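Side-chain contact in ML032222a iGluR (Mnemiopsis leidyi, PDB 4YKI), which forms the extracellular ligand-binding domain of a ctenophore ionotropic glutamate receptor, binding glycine, which probably opens the receptor's ion channel: residues D242-W245 / E246-S249. Residues are numbered along the deposited sequence; the frame is centred on the assembly and turned at random.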
loop_
_atom_site.group_PDB
_atom_site.type_symbol
_atom_site.label_atom_id
_atom_site.label_comp_id
_atom_site.label_asym_id
_atom_site.label_seq_id
_atom_site.Cartn_x
_atom_site.Cartn_y
_atom_site.Cartn_z
ATOM N N ASP B 242 -11.312 2.062 -5.353
ATOM C CA ASP B 242 -11.465 3.476 -5.663
ATOM C C ASP B 242 -12.944 3.836 -5.841
ATOM O O ASP B 242 -13.388 4.884 -5.382
ATOM C CB ASP B 242 -10.671 3.855 -6.924
ATOM C CG ASP B 242 -9.163 3.897 -6.706
ATOM O OD1 ASP B 242 -8.710 4.029 -5.566
ATOM O OD2 ASP B 242 -8.419 3.841 -7.699
ATOM N N ILE B 243 -13.697 2.982 -6.516
ATOM C CA ILE B 243 -15.128 3.222 -6.691
ATOM C C ILE B 243 -15.850 3.281 -5.331
ATOM O O ILE B 243 -16.715 4.131 -5.111
ATOM C CB ILE B 243 -15.723 2.162 -7.628
ATOM C CG1 ILE B 243 -15.280 2.479 -9.067
ATOM C CG2 ILE B 243 -17.259 2.086 -7.526
ATOM C CD1 ILE B 243 -15.467 1.354 -10.065
ATOM N N LEU B 244 -15.487 2.398 -4.409
ATOM C CA LEU B 244 -16.115 2.430 -3.081
ATOM C C LEU B 244 -15.735 3.662 -2.277
ATOM O O LEU B 244 -16.571 4.195 -1.554
ATOM C CB LEU B 244 -15.764 1.186 -2.289
ATOM C CG LEU B 244 -16.351 -0.127 -2.795
ATOM C CD1 LEU B 244 -15.882 -1.256 -1.891
ATOM C CD2 LEU B 244 -17.884 -0.105 -2.893
ATOM N N TRP B 245 -14.486 4.110 -2.368
ATOM C CA TRP B 245 -14.103 5.319 -1.651
ATOM C C TRP B 245 -14.912 6.518 -2.194
ATOM O O TRP B 245 -15.387 7.357 -1.437
ATOM C CB TRP B 245 -12.603 5.584 -1.762
ATOM C CG TRP B 245 -12.182 6.820 -1.039
ATOM C CD1 TRP B 245 -11.730 7.958 -1.597
ATOM C CD2 TRP B 245 -12.174 7.037 0.379
ATOM N NE1 TRP B 245 -11.424 8.875 -0.638
ATOM C CE2 TRP B 245 -11.704 8.341 0.588
ATOM C CE3 TRP B 245 -12.523 6.259 1.498
ATOM C CZ2 TRP B 245 -11.573 8.889 1.851
ATOM C CZ3 TRP B 245 -12.394 6.822 2.765
ATOM C CH2 TRP B 245 -11.912 8.116 2.925
ATOM N N GLU B 246 -15.065 6.599 -3.511
ATOM C CA GLU B 246 -15.887 7.651 -4.106
ATOM C C GLU B 246 -17.346 7.569 -3.630
ATOM O O GLU B 246 -17.971 8.590 -3.339
ATOM C CB GLU B 246 -15.806 7.578 -5.634
ATOM C CG GLU B 246 -16.732 8.532 -6.376
ATOM C CD GLU B 246 -16.291 9.983 -6.294
ATOM O OE1 GLU B 246 -15.191 10.252 -5.762
ATOM O OE2 GLU B 246 -17.047 10.858 -6.778
ATOM N N LYS B 247 -17.891 6.358 -3.574
ATOM C CA LYS B 247 -19.261 6.158 -3.119
ATOM C C LYS B 247 -19.475 6.638 -1.693
ATOM O O LYS B 247 -20.467 7.305 -1.402
ATOM C CB LYS B 247 -19.607 4.669 -3.174
ATOM C CG LYS B 247 -20.965 4.310 -2.570
ATOM C CD LYS B 247 -21.250 2.831 -2.717
ATOM C CE LYS B 247 -22.508 2.433 -1.955
ATOM N NZ LYS B 247 -22.738 0.953 -2.032
ATOM N N TRP B 248 -18.547 6.298 -0.805
ATOM C CA TRP B 248 -18.771 6.447 0.630
ATOM C C TRP B 248 -18.160 7.690 1.269
ATOM O O TRP B 248 -18.670 8.171 2.285
ATOM C CB TRP B 248 -18.247 5.213 1.377
ATOM C CG TRP B 248 -19.096 4.031 1.170
ATOM C CD1 TRP B 248 -18.846 2.960 0.366
ATOM C CD2 TRP B 248 -20.362 3.790 1.782
ATOM N NE1 TRP B 248 -19.894 2.067 0.433
ATOM C CE2 TRP B 248 -20.833 2.556 1.301
ATOM C CE3 TRP B 248 -21.149 4.509 2.688
ATOM C CZ2 TRP B 248 -22.062 2.026 1.701
ATOM C CZ3 TRP B 248 -22.352 3.988 3.083
ATOM C CH2 TRP B 248 -22.810 2.763 2.588
ATOM N N SER B 249 -17.051 8.196 0.741
ATOM C CA SER B 249 -16.427 9.335 1.404
ATOM C C SER B 249 -17.199 10.603 1.065
ATOM O O SER B 249 -17.831 10.709 0.008
ATOM C CB SER B 249 -14.950 9.448 1.056
ATOM O OG SER B 249 -14.784 9.728 -0.310
#
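Ser249 and Trp245 close the C-terminal end of helix 240-248, a surface helix of this ligand-binding domain, which has the periplasmic-binding-protein fold. The Ser249 CB methylene sits squarely over one face of the indole, 3.5 Å from the centroid of the Trp245 six-membered ring and 14° off its normal, a CH-pi contact. Trp245 holds its CG anti to the backbone N (chi1 180°), which sets the ring beside its own carbonyl carbon, leaning toward the helix end, where Ser249 CB meets its face. The same serine grips the tryptophan's backbone: Ser249 N lies 2.9 Å from Trp245 O, and Ser249 OG gives it a second hydrogen bond of 2.7 Å. The two donors approach from opposite faces of the carbonyl plane, the hydroxyl well above it, so the last turn is pinned twice at one oxygen just as the chain leaves helical geometry. With the indole of Trp245 cut back to an alanine, the Ser249 methylene would probably lose its aromatic partner, and Pro19 one of the two indoles that touch it. On another side of the helix, Leu244 packs against Met37 and Met41 of helix 37-49, and its CB lies 4.4 Å from Trp248 CD1. Asp40 on that helix takes both a salt bridge from Lys247 NZ and a hydrogen bond from Trp248 NE1. Leu244 O meets the Trp248 indole at its edge, 3.2 Å from CD1.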